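Local coordinates for protein AvrRxo1-ORF1 (Xanthomonas oryzae pv. oryzicola, PDB 4Z8T) that is a type III effector that binds AvrRxo1-ORF2 and carries a polynucleotide kinase domain, probably acting as a zeta-toxin-like kinase, at residues I154-R159 with D167-L172; R178-C183 with D229-D234. All coordinates share one frame; numbering follows the deposited sequence.

Contact 1: I154-R159 with D167-L172; sequences IVVDKR and DSYIQL. With SO4 (sulfate ion), chain C.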
ATOM      1  N   ILE A 154      -7.500 -27.642  25.769  1.00 15.51           N
ATOM      2  CA  ILE A 154      -7.283 -28.142  24.415  1.00 15.46           C
ATOM      3  C   ILE A 154      -6.629 -27.063  23.569  1.00 15.70           C
ATOM      4  O   ILE A 154      -6.647 -25.885  23.916  1.00 16.11           O
ATOM      5  CB  ILE A 154      -8.602 -28.619  23.743  1.00 17.76           C
ATOM      6  CG1 ILE A 154      -9.584 -27.452  23.575  1.00 18.38           C
ATOM      7  CG2 ILE A 154      -9.238 -29.746  24.541  1.00 19.33           C
ATOM      8  CD1 ILE A 154     -10.920 -27.850  22.910  1.00 22.65           C
ATOM      9  N   VAL A 155      -6.054 -27.475  22.446  1.00 15.20           N
ATOM     10  CA  VAL A 155      -5.379 -26.538  21.557  1.00 15.54           C
ATOM     11  C   VAL A 155      -5.973 -26.629  20.169  1.00 19.50           C
ATOM     12  O   VAL A 155      -6.071 -27.718  19.604  1.00 20.14           O
ATOM     13  CB  VAL A 155      -3.869 -26.841  21.446  1.00 15.48           C
ATOM     14  CG1 VAL A 155      -3.174 -25.767  20.602  1.00 17.64           C
ATOM     15  CG2 VAL A 155      -3.243 -26.930  22.810  1.00 18.42           C
ATOM     16  N   VAL A 156      -6.382 -25.487  19.623  1.00 15.92           N
ATOM     17  CA  VAL A 156      -6.946 -25.440  18.281  1.00 16.88           C
ATOM     18  C   VAL A 156      -5.952 -24.699  17.408  1.00 19.38           C
ATOM     19  O   VAL A 156      -5.653 -23.528  17.627  1.00 17.47           O
ATOM     20  CB  VAL A 156      -8.323 -24.753  18.254  1.00 19.70           C
ATOM     21  CG1 VAL A 156      -8.885 -24.721  16.822  1.00 22.08           C
ATOM     22  CG2 VAL A 156      -9.286 -25.487  19.169  1.00 20.99           C
ATOM     23  N   ASP A 157      -5.412 -25.434  16.442  1.00 19.60           N
ATOM     24  CA  ASP A 157      -4.344 -24.988  15.589  1.00 26.06           C
ATOM     25  C   ASP A 157      -4.890 -24.966  14.161  1.00 24.33           C
ATOM     26  O   ASP A 157      -4.714 -25.922  13.414  1.00 25.19           O
ATOM     27  CB  ASP A 157      -3.224 -26.024  15.705  1.00 24.31           C
ATOM     28  CG  ASP A 157      -1.999 -25.645  14.939  1.00 30.81           C
ATOM     29  OD1 ASP A 157      -1.897 -24.475  14.507  1.00 29.67           O
ATOM     30  OD2 ASP A 157      -1.127 -26.524  14.783  1.00 31.52           O
ATOM     31  N   LYS A 158      -5.583 -23.885  13.807  1.00 17.77           N
ATOM     32  CA  LYS A 158      -6.258 -23.749  12.525  1.00 19.45           C
ATOM     33  C   LYS A 158      -6.114 -22.300  12.123  1.00 20.02           C
ATOM     34  O   LYS A 158      -5.753 -21.456  12.951  1.00 21.29           O
ATOM     35  CB  LYS A 158      -7.750 -24.066  12.653  1.00 22.02           C
ATOM     36  CG  LYS A 158      -8.085 -25.506  13.006  1.00 26.81           C
ATOM     37  CD  LYS A 158      -9.597 -25.664  13.043  1.00 29.11           C
ATOM     38  CE  LYS A 158     -10.002 -27.054  13.473  1.00 33.39           C
ATOM     39  NZ  LYS A 158     -11.435 -27.286  13.146  1.00 33.35           N
ATOM     40  N   ARG A 159      -6.409 -21.997  10.864  1.00 19.69           N
ATOM     41  CA  ARG A 159      -6.310 -20.613  10.416  1.00 18.55           C
ATOM     42  C   ARG A 159      -7.236 -19.693  11.204  1.00 19.47           C
ATOM     43  O   ARG A 159      -6.850 -18.569  11.552  1.00 19.11           O
ATOM     44  CB  ARG A 159      -6.599 -20.498   8.921  1.00 20.15           C
ATOM     45  CG  ARG A 159      -6.346 -19.087   8.371  1.00 22.49           C
ATOM     46  CD  ARG A 159      -6.529 -18.974   6.858  1.00 23.65           C
ATOM     47  NE  ARG A 159      -5.528 -19.757   6.139  1.00 20.97           N
ATOM     48  CZ  ARG A 159      -5.734 -20.974   5.649  1.00 23.67           C
ATOM     49  NH1 ARG A 159      -6.912 -21.558   5.803  1.00 22.96           N
ATOM     50  NH2 ARG A 159      -4.753 -21.617   5.023  1.00 24.22           N
ATOM     51  N   ASP A 167     -16.728 -17.458  16.131  1.00 21.54           N
ATOM     52  CA  ASP A 167     -17.945 -17.559  16.938  1.00 22.64           C
ATOM     53  C   ASP A 167     -18.154 -18.973  17.466  1.00 21.12           C
ATOM     54  O   ASP A 167     -18.556 -19.166  18.615  1.00 22.33           O
ATOM     55  CB  ASP A 167     -19.179 -17.158  16.112  1.00 22.54           C
ATOM     56  CG  ASP A 167     -19.269 -15.666  15.856  1.00 24.57           C
ATOM     57  OD1 ASP A 167     -18.553 -14.891  16.521  1.00 25.37           O
ATOM     58  OD2 ASP A 167     -20.087 -15.264  14.994  1.00 28.11           O
ATOM     59  N   SER A 168     -17.895 -19.955  16.612  1.00 21.35           N
ATOM     60  CA  SER A 168     -18.087 -21.349  16.972  1.00 21.85           C
ATOM     61  C   SER A 168     -17.160 -21.758  18.103  1.00 21.48           C
ATOM     62  O   SER A 168     -17.593 -22.431  19.031  1.00 22.02           O
ATOM     63  CB  SER A 168     -17.913 -22.273  15.759  1.00 25.78           C
ATOM     64  OG  SER A 168     -16.543 -22.452  15.428  1.00 33.62           O
ATOM     65  N   TYR A 169     -15.897 -21.334  18.055  1.00 19.97           N
ATOM     66  CA  TYR A 169     -14.975 -21.704  19.128  1.00 19.23           C
ATOM     67  C   TYR A 169     -15.243 -20.952  20.429  1.00 18.76           C
ATOM     68  O   TYR A 169     -15.064 -21.509  21.514  1.00 20.49           O
ATOM     69  CB  TYR A 169     -13.498 -21.628  18.680  1.00 19.85           C
ATOM     70  CG  TYR A 169     -13.144 -22.823  17.829  1.00 20.21           C
ATOM     71  CD1 TYR A 169     -13.033 -24.088  18.396  1.00 21.77           C
ATOM     72  CD2 TYR A 169     -12.980 -22.705  16.455  1.00 22.73           C
ATOM     73  CE1 TYR A 169     -12.745 -25.195  17.621  1.00 22.95           C
ATOM     74  CE2 TYR A 169     -12.694 -23.808  15.675  1.00 23.59           C
ATOM     75  CZ  TYR A 169     -12.568 -25.042  16.263  1.00 27.09           C
ATOM     76  OH  TYR A 169     -12.289 -26.138  15.486  1.00 27.92           O
ATOM     77  N   ILE A 170     -15.689 -19.701  20.321  1.00 19.15           N
ATOM     78  CA  ILE A 170     -16.097 -18.942  21.501  1.00 21.26           C
ATOM     79  C   ILE A 170     -17.291 -19.646  22.145  1.00 20.98           C
ATOM     80  O   ILE A 170     -17.337 -19.830  23.360  1.00 21.16           O
ATOM     81  CB  ILE A 170     -16.442 -17.472  21.155  1.00 22.34           C
ATOM     82  CG1 ILE A 170     -15.157 -16.679  20.883  1.00 22.56           C
ATOM     83  CG2 ILE A 170     -17.220 -16.820  22.286  1.00 24.63           C
ATOM     84  CD1 ILE A 170     -15.387 -15.255  20.361  1.00 20.36           C
ATOM     85  N   GLN A 171     -18.248 -20.052  21.319  1.00 20.02           N
ATOM     86  CA  GLN A 171     -19.412 -20.779  21.825  1.00 22.35           C
ATOM     87  C   GLN A 171     -18.995 -22.093  22.481  1.00 22.73           C
ATOM     88  O   GLN A 171     -19.478 -22.427  23.559  1.00 22.40           O
ATOM     89  CB  GLN A 171     -20.410 -21.033  20.704  1.00 25.76           C
ATOM     90  CG  GLN A 171     -21.719 -21.630  21.183  1.00 30.20           C
ATOM     91  CD  GLN A 171     -22.741 -21.715  20.069  1.00 39.82           C
ATOM     92  OE1 GLN A 171     -22.393 -21.966  18.911  1.00 43.42           O
ATOM     93  NE2 GLN A 171     -24.008 -21.496  20.409  1.00 44.17           N
ATOM     94  N   LEU A 172     -18.082 -22.830  21.852  1.00 21.13           N
ATOM     95  CA  LEU A 172     -17.594 -24.067  22.446  1.00 20.51           C
ATOM     96  C   LEU A 172     -16.960 -23.802  23.805  1.00 21.62           C
ATOM     97  O   LEU A 172     -17.213 -24.528  24.761  1.00 21.51           O
ATOM     98  CB  LEU A 172     -16.580 -24.747  21.518  1.00 21.96           C
ATOM     99  CG  LEU A 172     -16.152 -26.169  21.892  1.00 27.97           C
ATOM    100  CD1 LEU A 172     -15.922 -26.990  20.626  1.00 32.86           C
ATOM    101  CD2 LEU A 172     -14.905 -26.171  22.743  1.00 27.98           C
TER
HETATM  102  S   SO4 C 501     -10.305 -20.916   7.202  1.00 41.78           S
HETATM  103  O1  SO4 C 501      -9.943 -20.091   8.348  1.00 32.62           O
HETATM  104  O2  SO4 C 501      -9.612 -20.467   5.999  1.00 39.69           O
HETATM  105  O3  SO4 C 501     -11.751 -20.838   6.971  1.00 41.67           O
HETATM  106  O4  SO4 C 501      -9.952 -22.308   7.470  1.00 40.62           O
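Val-156 turns CG1 anti to its own backbone N, and Tyr-169 swings its ring out from the helix with CG beside the backbone N (chi1 -77°), so that methyl and ring approach from opposite directions. CG1 of Val-156 rests on one face of the Tyr-169 ring, 4.1 Å from the ring centroid and 23° off the normal, a CH-pi contact displaced toward the hydroxyl end. The other branch, CG2 of Val-156, lies 3.8 Å from CE1 of Tyr-169. Lys-158, extended beyond CG, crosses the tyrosine at about a right angle. At the ring edge its NZ donates a 2.7 Å hydrogen bond to OH of Tyr-169, which is also hydrogen-bonded to Glu-138, so the phenol is held at its polar end as well as on its face. Strand 154-157, an outer strand of the parallel part of the sheet, helix 163-176 and strand 179-185 make a beta-alpha-beta crossover of the P-loop kinase-like fold, passing over the intervening strand 66-71. At the start of the strand, CD1 of Ile-154 meets CD2 of Leu-172 at 4.3 Å, while Leu-67 touches both Tyr-169 and Leu-172. NH1 of Arg-159 donates a 2.9 Å hydrogen bond, bent to 140°, to O2 of a sulfate probably from the crystallisation liquor; its NE bonds Asn-73, and NH2 bonds Thr-74 and Ser-98 O of the AvrRxo1-ORF2 chain.

Contact 2: R178-C183 with D229-D234; sequences RKVELC and DRFIAD. With ACT (acetate ion), chain I.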
ATOM      1  N   ARG A 178     -14.513 -23.204  29.398  1.00 21.15           N
ATOM      2  CA  ARG A 178     -13.099 -22.951  29.118  1.00 18.70           C
ATOM      3  C   ARG A 178     -12.859 -21.476  28.840  1.00 20.68           C
ATOM      4  O   ARG A 178     -13.702 -20.812  28.222  1.00 19.63           O
ATOM      5  CB  ARG A 178     -12.658 -23.736  27.885  1.00 18.40           C
ATOM      6  CG  ARG A 178     -12.610 -25.248  28.056  1.00 18.36           C
ATOM      7  CD  ARG A 178     -12.081 -25.870  26.777  1.00 19.37           C
ATOM      8  NE  ARG A 178     -11.836 -27.308  26.886  1.00 20.16           N
ATOM      9  CZ  ARG A 178     -12.690 -28.256  26.513  1.00 21.25           C
ATOM     10  NH1 ARG A 178     -13.882 -27.944  26.012  1.00 21.31           N
ATOM     11  NH2 ARG A 178     -12.348 -29.528  26.648  1.00 21.39           N
ATOM     12  N   LYS A 179     -11.697 -20.975  29.263  1.00 17.44           N
ATOM     13  CA  LYS A 179     -11.229 -19.649  28.854  1.00 20.27           C
ATOM     14  C   LYS A 179     -10.719 -19.786  27.425  1.00 21.76           C
ATOM     15  O   LYS A 179     -10.349 -20.880  27.014  1.00 22.70           O
ATOM     16  CB  LYS A 179     -10.055 -19.202  29.726  1.00 21.46           C
ATOM     17  CG  LYS A 179     -10.419 -18.841  31.142  1.00 25.88           C
ATOM     18  CD  LYS A 179     -11.168 -17.528  31.176  1.00 27.83           C
ATOM     19  CE  LYS A 179     -11.383 -17.071  32.605  1.00 31.62           C
ATOM     20  NZ  LYS A 179     -12.355 -15.941  32.642  1.00 34.17           N
ATOM     21  N   VAL A 180     -10.711 -18.690  26.671  1.00 17.51           N
ATOM     22  CA  VAL A 180     -10.054 -18.677  25.371  1.00 19.48           C
ATOM     23  C   VAL A 180      -8.759 -17.889  25.478  1.00 18.44           C
ATOM     24  O   VAL A 180      -8.780 -16.697  25.784  1.00 19.55           O
ATOM     25  CB  VAL A 180     -10.941 -18.046  24.280  1.00 18.95           C
ATOM     26  CG1 VAL A 180     -10.188 -18.006  22.954  1.00 18.43           C
ATOM     27  CG2 VAL A 180     -12.219 -18.841  24.123  1.00 18.81           C
ATOM     28  N   GLU A 181      -7.631 -18.550  25.235  1.00 17.42           N
ATOM     29  CA  GLU A 181      -6.350 -17.869  25.193  1.00 18.04           C
ATOM     30  C   GLU A 181      -5.950 -17.854  23.728  1.00 19.56           C
ATOM     31  O   GLU A 181      -5.604 -18.884  23.165  1.00 18.55           O
ATOM     32  CB  GLU A 181      -5.312 -18.624  26.026  1.00 20.70           C
ATOM     33  CG  GLU A 181      -4.001 -17.893  26.190  1.00 29.98           C
ATOM     34  CD  GLU A 181      -4.098 -16.683  27.122  1.00 26.75           C
ATOM     35  OE1 GLU A 181      -5.072 -16.581  27.929  1.00 31.41           O
ATOM     36  OE2 GLU A 181      -3.177 -15.830  27.059  1.00 37.01           O
ATOM     37  N   LEU A 182      -6.023 -16.685  23.102  1.00 17.97           N
ATOM     38  CA  LEU A 182      -5.853 -16.606  21.660  1.00 17.92           C
ATOM     39  C   LEU A 182      -4.594 -15.839  21.313  1.00 18.50           C
ATOM     40  O   LEU A 182      -4.401 -14.691  21.744  1.00 18.12           O
ATOM     41  CB  LEU A 182      -7.076 -15.952  21.013  1.00 17.47           C
ATOM     42  CG  LEU A 182      -7.152 -16.143  19.491  1.00 20.91           C
ATOM     43  CD1 LEU A 182      -8.600 -16.234  19.045  1.00 19.71           C
ATOM     44  CD2 LEU A 182      -6.429 -15.038  18.719  1.00 17.37           C
ATOM     45  N   CYS A 183      -3.727 -16.481  20.534  1.00 16.21           N
ATOM     46  CA  CYS A 183      -2.589 -15.803  19.936  1.00 16.96           C
ATOM     47  C   CYS A 183      -2.855 -15.748  18.456  1.00 13.67           C
ATOM     48  O   CYS A 183      -3.206 -16.753  17.845  1.00 16.46           O
ATOM     49  CB  CYS A 183      -1.285 -16.576  20.177  1.00 20.10           C
ATOM     50  SG  CYS A 183      -0.553 -16.237  21.791  1.00 25.73           S
ATOM     51  N   ASP A 229     -12.466  -7.368  18.802  1.00 17.18           N
ATOM     52  CA  ASP A 229     -13.697  -6.798  19.385  1.00 15.23           C
ATOM     53  C   ASP A 229     -14.335  -7.757  20.366  1.00 17.52           C
ATOM     54  O   ASP A 229     -14.906  -7.331  21.366  1.00 19.23           O
ATOM     55  CB  ASP A 229     -14.731  -6.466  18.293  1.00 19.04           C
ATOM     56  CG  ASP A 229     -14.559  -5.080  17.709  1.00 19.71           C
ATOM     57  OD1 ASP A 229     -13.820  -4.262  18.283  1.00 20.39           O
ATOM     58  OD2 ASP A 229     -15.196  -4.810  16.673  1.00 23.97           O
ATOM     59  N   ARG A 230     -14.262  -9.053  20.093  1.00 17.05           N
ATOM     60  CA  ARG A 230     -14.847 -10.007  21.028  1.00 16.17           C
ATOM     61  C   ARG A 230     -14.170  -9.969  22.386  1.00 18.28           C
ATOM     62  O   ARG A 230     -14.836 -10.126  23.414  1.00 18.85           O
ATOM     63  CB  ARG A 230     -14.831 -11.435  20.464  1.00 18.41           C
ATOM     64  CG  ARG A 230     -15.502 -11.585  19.104  1.00 18.69           C
ATOM     65  CD  ARG A 230     -17.034 -11.542  19.137  1.00 22.50           C
ATOM     66  NE  ARG A 230     -17.592 -10.237  19.508  1.00 28.72           N
ATOM     67  CZ  ARG A 230     -17.628  -9.158  18.721  1.00 26.98           C
ATOM     68  NH1 ARG A 230     -18.182  -8.034  19.168  1.00 28.57           N
ATOM     69  NH2 ARG A 230     -17.111  -9.173  17.497  1.00 26.54           N
ATOM     70  N   PHE A 231     -12.844  -9.775  22.400  1.00 16.15           N
ATOM     71  CA  PHE A 231     -12.120  -9.704  23.652  1.00 16.12           C
ATOM     72  C   PHE A 231     -12.253  -8.350  24.328  1.00 17.84           C
ATOM     73  O   PHE A 231     -12.291  -8.270  25.561  1.00 19.51           O
ATOM     74  CB  PHE A 231     -10.644 -10.073  23.458  1.00 16.84           C
ATOM     75  CG  PHE A 231     -10.440 -11.533  23.142  1.00 14.29           C
ATOM     76  CD1 PHE A 231     -10.607 -12.001  21.860  1.00 16.64           C
ATOM     77  CD2 PHE A 231     -10.105 -12.435  24.146  1.00 15.78           C
ATOM     78  CE1 PHE A 231     -10.426 -13.345  21.570  1.00 17.25           C
ATOM     79  CE2 PHE A 231      -9.936 -13.791  23.865  1.00 16.67           C
ATOM     80  CZ  PHE A 231     -10.093 -14.237  22.571  1.00 17.41           C
ATOM     81  N   ILE A 232     -12.329  -7.288  23.534  1.00 17.71           N
ATOM     82  CA  ILE A 232     -12.566  -5.965  24.105  1.00 17.83           C
ATOM     83  C   ILE A 232     -13.930  -5.954  24.789  1.00 20.28           C
ATOM     84  O   ILE A 232     -14.086  -5.373  25.863  1.00 22.26           O
ATOM     85  CB  ILE A 232     -12.513  -4.868  23.026  1.00 18.89           C
ATOM     86  CG1 ILE A 232     -11.076  -4.714  22.513  1.00 16.72           C
ATOM     87  CG2 ILE A 232     -13.002  -3.529  23.584  1.00 19.90           C
ATOM     88  CD1 ILE A 232     -10.927  -3.703  21.396  1.00 18.84           C
ATOM     89  N   ALA A 233     -14.909  -6.618  24.184  1.00 20.55           N
ATOM     90  CA  ALA A 233     -16.283  -6.585  24.710  1.00 21.01           C
ATOM     91  C   ALA A 233     -16.472  -7.442  25.954  1.00 23.54           C
ATOM     92  O   ALA A 233     -17.290  -7.124  26.819  1.00 25.53           O
ATOM     93  CB  ALA A 233     -17.265  -7.012  23.652  1.00 23.00           C
ATOM     94  N   ASP A 234     -15.735  -8.544  26.050  1.00 19.54           N
ATOM     95  CA  ASP A 234     -15.968  -9.494  27.132  1.00 22.38           C
ATOM     96  C   ASP A 234     -14.667  -9.909  27.803  1.00 23.56           C
ATOM     97  O   ASP A 234     -14.023 -10.857  27.365  1.00 24.24           O
ATOM     98  CB  ASP A 234     -16.682 -10.726  26.583  1.00 24.52           C
ATOM     99  CG  ASP A 234     -16.978 -11.754  27.654  1.00 24.95           C
ATOM    100  OD1 ASP A 234     -16.921 -11.414  28.860  1.00 27.89           O
ATOM    101  OD2 ASP A 234     -17.275 -12.906  27.291  1.00 28.62           O
TER
HETATM  102  C   ACT I 507     -15.021 -18.052  31.265  1.00 37.45           C
HETATM  103  O   ACT I 507     -14.462 -17.291  32.081  1.00 40.26           O
HETATM  104  OXT ACT I 507     -14.813 -19.280  31.441  1.00 41.06           O
HETATM  105  CH3 ACT I 507     -15.889 -17.513  30.163  1.00 35.01           C
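Phe-231 reaches from helix 224-233 to strand 179-185 and makes the contact through CE2 and CZ, the apolar part falling to CZ. Its CB leaves the helix toward the strand, and CG, anti to the carbonyl carbon (chi1 -69°), carries the ring forward. Along one side of the ring, CE2 comes 3.7 Å from the backbone O of Val-180, which lies at the ring edge, near its plane. At the far end, CZ is shared by two strand residues: CG1 of Val-180 stands 3.8 Å away, and CB of Leu-182, approaching obliquely, is equally near at 3.8 Å. The phenylalanine thus fits against two residues whose side chains point to the same side of the strand. No hydrogen bond joins the segments, so this buried contact is one of packing. At the start of the strand, NZ of Lys-179 donates a 2.6 Å hydrogen bond to O of an acetate, probably from the crystallisation liquor, and another to the backbone O of Ser-236. Val-180 also touches Ala-173 of helix 163-176, Leu-182 packs on strands 66-71 and 238-245, and Phe-231 touches Leu-237, while Arg-230 packs on Ile-170, bringing helix 224-233 against helix 163-176 beside the central sheet.

How the contacts relate
Contacts 1 and 2 lie about 11 Å apart between centres and follow one another along the chain: helix 163-176 of contact 1 leads directly into strand 179-185 of contact 2. Arg-178 joins them at this turn, with NH2 3.8 Å from CG2 of Ile-154 and NH1 3.9 Å from CD2 of Leu-172. The two helices also meet, CD1 of Ile-170 lying 3.9 Å from CB of Arg-230. Strand 66-71 leads into a probable Walker A loop. There the backbone O of Lys-158 accepts a hydrogen bond from Lys-78, and the guanidinium of Arg-159 bonds Asn-73 and Thr-74, whereas helix 224-233 of contact 2 faces AvrRxo1-ORF2, Asp-229 forming a salt bridge with Lys-17 of that partner chain.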